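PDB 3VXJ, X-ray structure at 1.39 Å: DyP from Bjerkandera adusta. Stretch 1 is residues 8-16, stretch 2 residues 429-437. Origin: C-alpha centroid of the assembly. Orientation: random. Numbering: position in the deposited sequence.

Stretch 1 (8-16) LNNIQGDIL
Stretch 2 429-437: FLPSISALT

Residues 8-16 and 429-437 lie near opposite ends of one chain, and they meet where a strand in stretch 2 gives way to a helix. Stretch 1 runs as loop or turn from L8 to Q12, through N10 (-114/-1) and I11 (-106/127), then enters a weakly bonded helix about residues 13-16, in which I15 N bonds to Q12 O at 3.2 Å. The closest backbone register pairs N10 with I433 (CA to CA 5.0 Å) and I11 with S432 (CA to CA 5.2 Å), so one chain ascends in number as the other descends. Together the stretches bury 457 Å².

F429 opens stretch 2 in extended conformation (phi/psi -113/127) and lies out of reach of stretch 1. L430 continues the strand (-102/108), with its CA-to-CB bond toward stretch 1 and its side chain in m, chi2 70°. I15 (-67/-48; chi1 m, chi2 t), whose CA-to-CB bond is likewise toward the other stretch, sets its CD1 4.0 Å from L430 CB. Two branched aliphatic side chains suit this buried place, where they require no polar partner.

P431 (-74/168) follows the strand, in the loop before the helix. Its CA-to-CB bond points away. A proline ring offers no polar group and its nitrogen no hydrogen, but its carbonyl oxygen can accept: Q12 NE2 donates to P431 O at 2.9 Å, nearly straight at 173°. Q12 (-58/127; chi1 m, chi2 t, chi3 61°) starts sideways, but its long side chain brings the amide nearer. A water bridges the same residues, accepting from Q12 N at 2.9 Å and donating to P431 O at 3.0 Å. The carbonyl oxygen thus receives two hydrogen bonds, one from the Q12 side chain and one from the water that links it to Q12 N.

S432 (-61/163, chi1 p) is the N-cap. Its OG accepts from A435 N at 3.0 Å, satisfying an amide in the first turn that has no earlier helical carbonyl to bond. Serine's short hydroxyl-bearing side chain can fold back to reach it. Across the contact, N10 O approaches S432 CB at 3.4 Å.

I433 follows in helical conformation (-66/-43). Its N donates to N10 O at 2.9 Å and 173°, a backbone bond at the closest point of the register that satisfies another amide of the first turn. Its side chain, chi1 m and chi2 t, extends CD1 to 3.6 Å from N9 O, while CG1 lies 4.1 Å from Q12 CG.

S434 (-63/-40, chi1 p) completes the grip on N10, whose side chain (chi1 t, chi2 40°) leaves sideways but whose end comes nearer to stretch 2. S434 N donates to N10 OD1 at 2.8 Å and 143°; N10 ND2 donates to S434 OG at 2.9 Å and 152°. Asparagine suits this place because one amide group both accepts and donates.

A435 (-64/-31) makes no contact across the interface. L436 (-54/-44; chi1 m, chi2 t) has its CA-to-CB bond toward stretch 1, with CD1 4.1 Å from Q12 NE2, and its N bonds to S432 O at 3.1 Å. T437 lies beyond reach.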

ATOM      1  N   LEU A   8       1.630 -22.737   3.008  1.00 15.04           N
ATOM      2  CA  LEU A   8       1.104 -21.841   1.977  1.00 14.88           C
ATOM      3  C   LEU A   8      -0.385 -22.042   1.708  1.00 14.60           C
ATOM      4  O   LEU A   8      -1.071 -21.102   1.314  1.00 13.92           O
ATOM      5  CB  LEU A   8       1.886 -21.997   0.673  1.00 16.46           C
ATOM      6  CG  LEU A   8       3.404 -21.791   0.708  1.00 18.71           C
ATOM      7  CD1 LEU A   8       3.995 -22.006  -0.675  1.00 21.86           C
ATOM      8  CD2 LEU A   8       3.774 -20.420   1.233  1.00 19.04           C
ATOM      9  N   ASN A   9      -0.877 -23.260   1.912  1.00 15.05           N
ATOM     10  CA  ASN A   9      -2.303 -23.546   1.765  1.00 15.58           C
ATOM     11  C   ASN A   9      -3.173 -22.951   2.870  1.00 14.02           C
ATOM     12  O   ASN A   9      -4.402 -22.985   2.774  1.00 14.19           O
ATOM     13  CB  ASN A   9      -2.558 -25.055   1.671  1.00 17.19           C
ATOM     14  CG  ASN A   9      -2.029 -25.661   0.386  1.00 22.29           C
ATOM     15  OD1 ASN A   9      -2.746 -25.746  -0.610  1.00 26.95           O
ATOM     16  ND2 ASN A   9      -0.771 -26.088   0.403  1.00 25.73           N
ATOM     17  N   ASN A  10      -2.533 -22.412   3.911  1.00 12.33           N
ATOM     18  CA  ASN A  10      -3.255 -21.896   5.069  1.00 11.74           C
ATOM     19  C   ASN A  10      -3.135 -20.386   5.250  1.00 10.64           C
ATOM     20  O   ASN A  10      -3.717 -19.825   6.176  1.00 10.38           O
ATOM     21  CB  ASN A  10      -2.803 -22.600   6.350  1.00 12.11           C
ATOM     22  CG  ASN A  10      -3.848 -22.530   7.438  1.00 11.59           C
ATOM     23  OD1 ASN A  10      -5.042 -22.665   7.155  1.00 12.28           O
ATOM     24  ND2 ASN A  10      -3.418 -22.299   8.684  1.00 12.03           N
ATOM     25  N   ILE A  11      -2.380 -19.737   4.369  1.00  9.98           N
ATOM     26  CA  ILE A  11      -2.143 -18.294   4.459  1.00 10.07           C
ATOM     27  C   ILE A  11      -2.958 -17.599   3.379  1.00  9.33           C
ATOM     28  O   ILE A  11      -2.900 -17.969   2.209  1.00  9.82           O
ATOM     29  CB  ILE A  11      -0.636 -17.969   4.296  1.00  9.72           C
ATOM     30  CG1 ILE A  11       0.142 -18.562   5.482  1.00 11.32           C
ATOM     31  CG2 ILE A  11      -0.418 -16.447   4.201  1.00 11.11           C
ATOM     32  CD1 ILE A  11       1.636 -18.731   5.259  1.00 13.21           C
ATOM     33  N   GLN A  12      -3.749 -16.607   3.769  1.00  8.94           N
ATOM     34  CA  GLN A  12      -4.514 -15.847   2.790  1.00  8.97           C
ATOM     35  C   GLN A  12      -3.581 -15.201   1.757  1.00  8.55           C
ATOM     36  O   GLN A  12      -2.607 -14.525   2.107  1.00  8.86           O
ATOM     37  CB  GLN A  12      -5.428 -14.836   3.484  1.00  9.14           C
ATOM     38  CG  GLN A  12      -6.532 -15.485   4.325  1.00  9.07           C
ATOM     39  CD  GLN A  12      -7.674 -14.537   4.607  1.00  8.57           C
ATOM     40  OE1 GLN A  12      -8.326 -14.061   3.684  1.00  9.96           O
ATOM     41  NE2 GLN A  12      -7.914 -14.239   5.881  1.00  8.16           N
ATOM     42  N   GLY A  13      -3.874 -15.442   0.480  1.00  9.09           N
ATOM     43  CA  GLY A  13      -2.898 -15.209  -0.575  1.00  9.59           C
ATOM     44  C   GLY A  13      -2.476 -13.768  -0.802  1.00  9.28           C
ATOM     45  O   GLY A  13      -1.346 -13.519  -1.213  1.00 10.22           O
ATOM     46  N   ASP A  14      -3.371 -12.813  -0.553  1.00  9.33           N
ATOM     47  CA  ASP A  14      -3.006 -11.409  -0.785  1.00  9.28           C
ATOM     48  C   ASP A  14      -1.875 -10.924   0.124  1.00  9.78           C
ATOM     49  O   ASP A  14      -1.142 -10.006  -0.238  1.00  9.94           O
ATOM     50  CB  ASP A  14      -4.220 -10.487  -0.672  1.00  8.99           C
ATOM     51  CG  ASP A  14      -4.003  -9.150  -1.356  1.00  9.54           C
ATOM     52  OD1 ASP A  14      -3.516  -9.144  -2.506  1.00  9.90           O
ATOM     53  OD2 ASP A  14      -4.293  -8.104  -0.732  1.00  8.94           O
ATOM     54  N   ILE A  15      -1.731 -11.565   1.286  1.00  9.17           N
ATOM     55  CA  ILE A  15      -0.714 -11.174   2.259  1.00  9.92           C
ATOM     56  C   ILE A  15       0.703 -11.431   1.733  1.00 11.26           C
ATOM     57  O   ILE A  15       1.572 -10.568   1.823  1.00 12.50           O
ATOM     58  CB  ILE A  15      -0.878 -11.941   3.582  1.00  9.69           C
ATOM     59  CG1 ILE A  15      -2.243 -11.663   4.208  1.00  9.40           C
ATOM     60  CG2 ILE A  15       0.236 -11.558   4.550  1.00  9.51           C
ATOM     61  CD1 ILE A  15      -2.593 -12.641   5.322  1.00  9.56           C
ATOM     62  N   LEU A  16       0.919 -12.628   1.189  1.00 12.78           N
ATOM     63  CA  LEU A  16       2.265 -13.118   0.888  1.00 14.75           C
ATOM     64  C   LEU A  16       2.628 -12.986  -0.586  1.00 15.64           C
ATOM     65  O   LEU A  16       3.770 -12.691  -0.924  1.00 16.58           O
ATOM     66  CB  LEU A  16       2.406 -14.579   1.349  1.00 15.48           C
ATOM     67  CG  LEU A  16       3.718 -15.349   1.157  1.00 18.26           C
ATOM     68  CD1 LEU A  16       4.851 -14.661   1.896  1.00 19.17           C
ATOM     69  CD2 LEU A  16       3.570 -16.795   1.620  1.00 19.95           C
ATOM     70  N   PHE A 429      -7.480  -7.355  10.714  1.00  7.83           N
ATOM     71  CA  PHE A 429      -6.678  -8.557  10.884  1.00  7.02           C
ATOM     72  C   PHE A 429      -7.196  -9.644   9.953  1.00  6.86           C
ATOM     73  O   PHE A 429      -8.391  -9.965   9.968  1.00  7.44           O
ATOM     74  CB  PHE A 429      -6.703  -9.041  12.338  1.00  7.75           C
ATOM     75  CG  PHE A 429      -5.891 -10.281  12.564  1.00  7.08           C
ATOM     76  CD1 PHE A 429      -4.506 -10.236  12.513  1.00  7.13           C
ATOM     77  CD2 PHE A 429      -6.517 -11.515  12.759  1.00  7.43           C
ATOM     78  CE1 PHE A 429      -3.739 -11.386  12.704  1.00  7.30           C
ATOM     79  CE2 PHE A 429      -5.756 -12.675  12.957  1.00  8.03           C
ATOM     80  CZ  PHE A 429      -4.373 -12.611  12.912  1.00  8.55           C
ATOM     81  N   LEU A 430      -6.287 -10.209   9.156  1.00  6.52           N
ATOM     82  CA  LEU A 430      -6.610 -11.338   8.282  1.00  6.95           C
ATOM     83  C   LEU A 430      -6.087 -12.611   8.920  1.00  7.54           C
ATOM     84  O   LEU A 430      -4.881 -12.837   8.946  1.00  8.22           O
ATOM     85  CB  LEU A 430      -5.987 -11.165   6.893  1.00  7.75           C
ATOM     86  CG  LEU A 430      -6.698 -10.238   5.909  1.00  7.57           C
ATOM     87  CD1 LEU A 430      -6.588  -8.775   6.324  1.00  9.71           C
ATOM     88  CD2 LEU A 430      -6.132 -10.444   4.524  1.00 10.33           C
ATOM     89  N   PRO A 431      -6.998 -13.463   9.430  1.00  7.47           N
ATOM     90  CA  PRO A 431      -6.535 -14.693  10.064  1.00  8.02           C
ATOM     91  C   PRO A 431      -6.042 -15.717   9.034  1.00  7.87           C
ATOM     92  O   PRO A 431      -6.250 -15.563   7.815  1.00  7.99           O
ATOM     93  CB  PRO A 431      -7.804 -15.226  10.749  1.00  7.99           C
ATOM     94  CG  PRO A 431      -8.734 -14.035  10.853  1.00  7.80           C
ATOM     95  CD  PRO A 431      -8.443 -13.254   9.617  1.00  8.07           C
ATOM     96  N   SER A 432      -5.384 -16.763   9.518  1.00  8.02           N
ATOM     97  CA  SER A 432      -5.133 -17.925   8.675  1.00  8.75           C
ATOM     98  C   SER A 432      -6.456 -18.540   8.221  1.00  9.47           C
ATOM     99  O   SER A 432      -7.530 -18.293   8.798  1.00  9.42           O
ATOM    100  CB  SER A 432      -4.305 -18.970   9.426  1.00  9.34           C
ATOM    101  OG  SER A 432      -5.086 -19.598  10.427  1.00  9.70           O
ATOM    102  N   ILE A 433      -6.378 -19.369   7.195  1.00  9.84           N
ATOM    103  CA  ILE A 433      -7.577 -19.976   6.642  1.00 10.49           C
ATOM    104  C   ILE A 433      -8.211 -20.924   7.669  1.00 10.66           C
ATOM    105  O   ILE A 433      -9.433 -20.905   7.864  1.00 11.17           O
ATOM    106  CB  ILE A 433      -7.284 -20.634   5.272  1.00 10.36           C
ATOM    107  CG1 ILE A 433      -6.884 -19.543   4.256  1.00 11.09           C
ATOM    108  CG2 ILE A 433      -8.491 -21.442   4.764  1.00 12.10           C
ATOM    109  CD1 ILE A 433      -6.479 -20.059   2.891  1.00 11.68           C
ATOM    110  N   SER A 434      -7.385 -21.721   8.347  1.00 10.85           N
ATOM    111  CA  SER A 434      -7.887 -22.606   9.396  1.00 11.40           C
ATOM    112  C   SER A 434      -8.496 -21.803  10.547  1.00 10.79           C
ATOM    113  O   SER A 434      -9.538 -22.178  11.075  1.00 11.78           O
ATOM    114  CB  SER A 434      -6.793 -23.567   9.889  1.00 11.59           C
ATOM    115  OG  SER A 434      -5.693 -22.867  10.440  1.00 12.53           O
ATOM    116  N   ALA A 435      -7.878 -20.679  10.919  1.00 10.22           N
ATOM    117  CA  ALA A 435      -8.418 -19.873  12.015  1.00  9.73           C
ATOM    118  C   ALA A 435      -9.790 -19.289  11.688  1.00  9.68           C
ATOM    119  O   ALA A 435     -10.616 -19.114  12.581  1.00  9.76           O
ATOM    120  CB  ALA A 435      -7.450 -18.781  12.422  1.00 10.10           C
ATOM    121  N   LEU A 436     -10.036 -19.004  10.411  1.00  9.69           N
ATOM    122  CA  LEU A 436     -11.348 -18.511  10.001  1.00 10.44           C
ATOM    123  C   LEU A 436     -12.479 -19.431  10.447  1.00 10.97           C
ATOM    124  O   LEU A 436     -13.503 -18.970  10.951  1.00 11.38           O
ATOM    125  CB  LEU A 436     -11.407 -18.304   8.490  1.00 10.29           C
ATOM    126  CG  LEU A 436     -10.686 -17.073   7.938  1.00 10.23           C
ATOM    127  CD1 LEU A 436     -10.728 -17.107   6.428  1.00 11.01           C
ATOM    128  CD2 LEU A 436     -11.295 -15.774   8.452  1.00 10.93           C
ATOM    129  N   THR A 437     -12.286 -20.733  10.264  1.00 11.59           N
ATOM    130  CA  THR A 437     -13.328 -21.697  10.610  1.00 12.08           C
ATOM    131  C   THR A 437     -13.194 -22.280  12.020  1.00 12.44           C
ATOM    132  O   THR A 437     -14.207 -22.521  12.685  1.00 13.33           O
ATOM    133  CB  THR A 437     -13.450 -22.818   9.545  1.00 13.00           C
ATOM    134  OG1 THR A 437     -12.217 -23.546   9.453  1.00 13.80           O
ATOM    135  CG2 THR A 437     -13.790 -22.209   8.188  1.00 14.07           C
TER
HETATM  136  O   HOH W   1      -3.571 -15.667   6.504  1.00  7.32           O